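EvpC (Edwardsiella tarda, PDB 3EAA) is an Hcp-family protein of the type VI secretion system that is itself secreted and probably assembles into hexameric rings. Local coordinates at the interface of chains A and B. Sequence-based numbering; all coordinates share one arbitrary frame. Chains: chain A/B, EvpC.

Contacts 1 and 2 lie on the same interface between neighbouring copies of EvpC, with the centres of their C-alpha atoms about 15 Å apart. They share no residue, and different elements carry them. Contact 1 pairs strand 32-36 of chain A with strand 105-113 of chain B, whereas contact 2 seats the end of helix 67-76 of chain B against strands 52-54, 154-156 and 161-162 of chain A. Because the two chains meet through different surfaces without an exact two-fold, each copy can offer both faces, which suits the six-copy deposited assembly and the rings typical of Hcp proteins.

Contact 1: the interface of chains A and B. Residues chain A 31-33; chain B 110-113.
Backbone pairing joins A:Trp32 to B:Cys112, where strand 32-36 of one subunit runs antiparallel to strand 105-113 of the next, and a second bridge links A:Gly33 with B:Gln111. The amide of A:Trp32 donates from N to O of B:Cys112 at 2.7 Å, with an angle of 165° at the hydrogen. In return, N of B:Cys112 donates to the carbonyl O of A:Trp32, although the modelled separation is too short to carry weight at 2.79 Å resolution. This reciprocal pair continues a sheet across the subunit boundary, a mode of assembly that probably helps fix the register of neighbours in the ring.

Aromatic contact adds to the pairing. With CG of A:Trp32 anti to the backbone N (chi1 169°), the indole extends its six-membered ring toward B:Tyr110. The two side chains cross at about a right angle and meet rim to rim, the CE3–CZ3 edge of the indole against the CD2–CE2 edge of the tyrosine, with planes inclined by 57°. CE3 of the indole lies in the plane of the tyrosine ring at its edge; the tighter approach of CZ3 is a doubtful part of the model.

Carbon and amide contacts flank the strands. CB of B:Cys112 reaches the edge of the indole, in its plane, 3.8 Å from CE3 of A:Trp32. The chain of B:Gln111 bends at chi2, bringing its terminal amide alongside the A:Gly33 backbone, where NE2 stands 3.7 Å from CA. Beyond the bonded pair, the backbones remain close as CA of A:Ala31 comes within 3.7 Å of CA of B:Ser113.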
loop_
_atom_site.group_PDB
_atom_site.type_symbol
_atom_site.label_atom_id
_atom_site.label_comp_id
_atom_site.label_asym_id
_atom_site.label_seq_id
_atom_site.Cartn_x
_atom_site.Cartn_y
_atom_site.Cartn_z
ATOM N N ALA A 31 -6.279 20.900 2.532
ATOM C CA ALA A 31 -5.446 20.436 1.415
ATOM C C ALA A 31 -5.658 21.243 0.134
ATOM O O ALA A 31 -6.757 21.313 -0.406
ATOM C CB ALA A 31 -5.670 18.968 1.144
ATOM N N TRP A 32 -4.582 21.838 -0.356
ATOM C CA TRP A 32 -4.636 22.712 -1.521
ATOM C C TRP A 32 -3.236 22.874 -2.075
ATOM O O TRP A 32 -2.256 22.798 -1.340
ATOM C CB TRP A 32 -5.176 24.091 -1.145
ATOM C CG TRP A 32 -4.993 25.098 -2.240
ATOM C CD1 TRP A 32 -5.860 25.359 -3.258
ATOM C CD2 TRP A 32 -3.871 25.974 -2.434
ATOM N NE1 TRP A 32 -5.352 26.346 -4.072
ATOM C CE2 TRP A 32 -4.134 26.738 -3.586
ATOM C CE3 TRP A 32 -2.676 26.187 -1.744
ATOM C CZ2 TRP A 32 -3.246 27.697 -4.065
ATOM C CZ3 TRP A 32 -1.794 27.147 -2.224
ATOM C CH2 TRP A 32 -2.084 27.885 -3.375
ATOM N N GLY A 33 -3.138 23.118 -3.371
ATOM C CA GLY A 33 -1.839 23.135 -4.001
ATOM C C GLY A 33 -1.771 23.899 -5.304
ATOM O O GLY A 33 -2.768 24.076 -6.015
ATOM N N TYR B 110 3.940 24.142 -4.903
ATOM C CA TYR B 110 3.671 24.475 -3.540
ATOM C C TYR B 110 2.419 23.704 -3.199
ATOM O O TYR B 110 1.446 23.725 -3.953
ATOM C CB TYR B 110 3.408 25.966 -3.410
ATOM C CG TYR B 110 2.752 26.326 -2.103
ATOM C CD1 TYR B 110 3.508 26.773 -1.032
ATOM C CD2 TYR B 110 1.385 26.191 -1.929
ATOM C CE1 TYR B 110 2.919 27.091 0.163
ATOM C CE2 TYR B 110 0.798 26.497 -0.739
ATOM C CZ TYR B 110 1.567 26.951 0.305
ATOM O OH TYR B 110 0.984 27.261 1.508
ATOM N N GLN B 111 2.447 22.997 -2.078
ATOM C CA GLN B 111 1.261 22.284 -1.624
ATOM C C GLN B 111 0.937 22.705 -0.214
ATOM O O GLN B 111 1.835 23.068 0.554
ATOM C CB GLN B 111 1.456 20.766 -1.685
ATOM C CG GLN B 111 1.485 20.176 -3.081
ATOM C CD GLN B 111 0.103 19.911 -3.633
ATOM O OE1 GLN B 111 -0.815 19.547 -2.895
ATOM N NE2 GLN B 111 -0.056 20.091 -4.941
ATOM N N CYS B 112 -0.347 22.653 0.117
ATOM C CA CYS B 112 -0.803 23.050 1.433
ATOM C C CYS B 112 -1.802 22.050 1.971
ATOM O O CYS B 112 -2.482 21.389 1.198
ATOM C CB CYS B 112 -1.422 24.443 1.396
ATOM S SG CYS B 112 -1.476 25.163 3.045
ATOM N N SER B 113 -1.889 21.942 3.293
ATOM C CA SER B 113 -2.784 20.978 3.915
ATOM C C SER B 113 -2.853 21.200 5.418
ATOM O O SER B 113 -1.876 21.623 6.025
ATOM C CB SER B 113 -2.314 19.547 3.623
ATOM O OG SER B 113 -1.410 19.086 4.614
#

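Contact 2: the interface of chains A and B. Residues chain A 52, 155, 162; chain B 75-76.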
loop_
_atom_site.group_PDB
_atom_site.type_symbol
_atom_site.label_atom_id
_atom_site.label_comp_id
_atom_site.label_asym_id
_atom_site.label_seq_id
_atom_site.Cartn_x
_atom_site.Cartn_y
_atom_site.Cartn_z
ATOM N N ALA A 52 1.345 27.894 -15.473
ATOM C CA ALA A 52 0.931 27.882 -14.101
ATOM C C ALA A 52 -0.189 26.999 -13.744
ATOM O O ALA A 52 -1.176 27.004 -14.376
ATOM C CB ALA A 52 0.581 29.190 -13.741
ATOM N N TRP A 155 -3.873 34.811 -7.615
ATOM C CA TRP A 155 -3.715 34.489 -9.023
ATOM C C TRP A 155 -5.052 34.168 -9.674
ATOM O O TRP A 155 -6.012 33.808 -8.993
ATOM C CB TRP A 155 -2.747 33.318 -9.157
ATOM C CG TRP A 155 -2.458 32.890 -10.545
ATOM C CD1 TRP A 155 -3.200 32.041 -11.309
ATOM C CD2 TRP A 155 -1.320 33.251 -11.339
ATOM N NE1 TRP A 155 -2.606 31.863 -12.535
ATOM C CE2 TRP A 155 -1.452 32.597 -12.579
ATOM C CE3 TRP A 155 -0.209 34.072 -11.121
ATOM C CZ2 TRP A 155 -0.518 32.737 -13.601
ATOM C CZ3 TRP A 155 0.721 34.209 -12.140
ATOM C CH2 TRP A 155 0.560 33.548 -13.363
ATOM N N LYS A 162 -1.094 37.630 -11.963
ATOM C CA LYS A 162 -1.048 37.595 -10.508
ATOM C C LYS A 162 -2.254 38.275 -9.861
ATOM O O LYS A 162 -3.069 38.906 -10.540
ATOM C CB LYS A 162 0.245 38.233 -10.006
ATOM N N VAL B 75 2.938 30.016 -8.866
ATOM C CA VAL B 75 2.169 30.421 -10.041
ATOM C C VAL B 75 2.832 31.534 -10.824
ATOM O O VAL B 75 2.411 31.868 -11.926
ATOM C CB VAL B 75 0.790 30.945 -9.645
ATOM C CG1 VAL B 75 -0.058 29.835 -9.046
ATOM C CG2 VAL B 75 0.928 32.121 -8.674
ATOM N N GLN B 76 3.865 32.122 -10.243
ATOM C CA GLN B 76 4.514 33.272 -10.849
ATOM C C GLN B 76 5.742 32.858 -11.635
ATOM O O GLN B 76 6.293 33.646 -12.394
ATOM C CB GLN B 76 4.923 34.244 -9.751
ATOM C CG GLN B 76 5.061 35.671 -10.188
ATOM C CD GLN B 76 4.671 36.623 -9.078
ATOM O OE1 GLN B 76 3.594 36.500 -8.496
ATOM N NE2 GLN B 76 5.551 37.566 -8.766
#
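A:Trp155 has CG anti to its own backbone N (chi1 -179°), and a chi2 of -84° turns the indole so that one face meets B:Val75. On the opposing side, chi1 of B:Val75 (-66°) sets CG1 anti to the carbonyl carbon and CG2 between the backbone N and that carbon. The two side chains slide past each other in opposite directions, making this a face contact between an indole and a branched aliphatic group.

The ring geometry supports a CH-pi interaction: CB of B:Val75 sits 3.9 Å from the centroid of the five-membered ring of A:Trp155. Its height above the indole plane is 3.5 Å, with an offset toward the rim. CG2 is the branch placed by the fused six-membered ring, 3.3 Å from CE3. CG1 of B:Val75 stands farther off, its nearest indole atom being CG of A:Trp155 at 4.2 Å. The backbone O of B:Val75 is modelled over the same face, near the CZ3–CH2 rim, but too close for that approach to carry weight.

B:Val75 and B:Gln76 close helix 67-76, so the helix end meets strand residues of the neighbour and probably helps hold adjacent subunits together. B:Gln76 carries its amide toward A:Lys162, whose side chain is incomplete; OE1 comes 4.1 Å from CB, a loose contact. A:Ala52 borders the helix end from strand 52-54, its CB lying 3.7 Å from the backbone O of B:Val75.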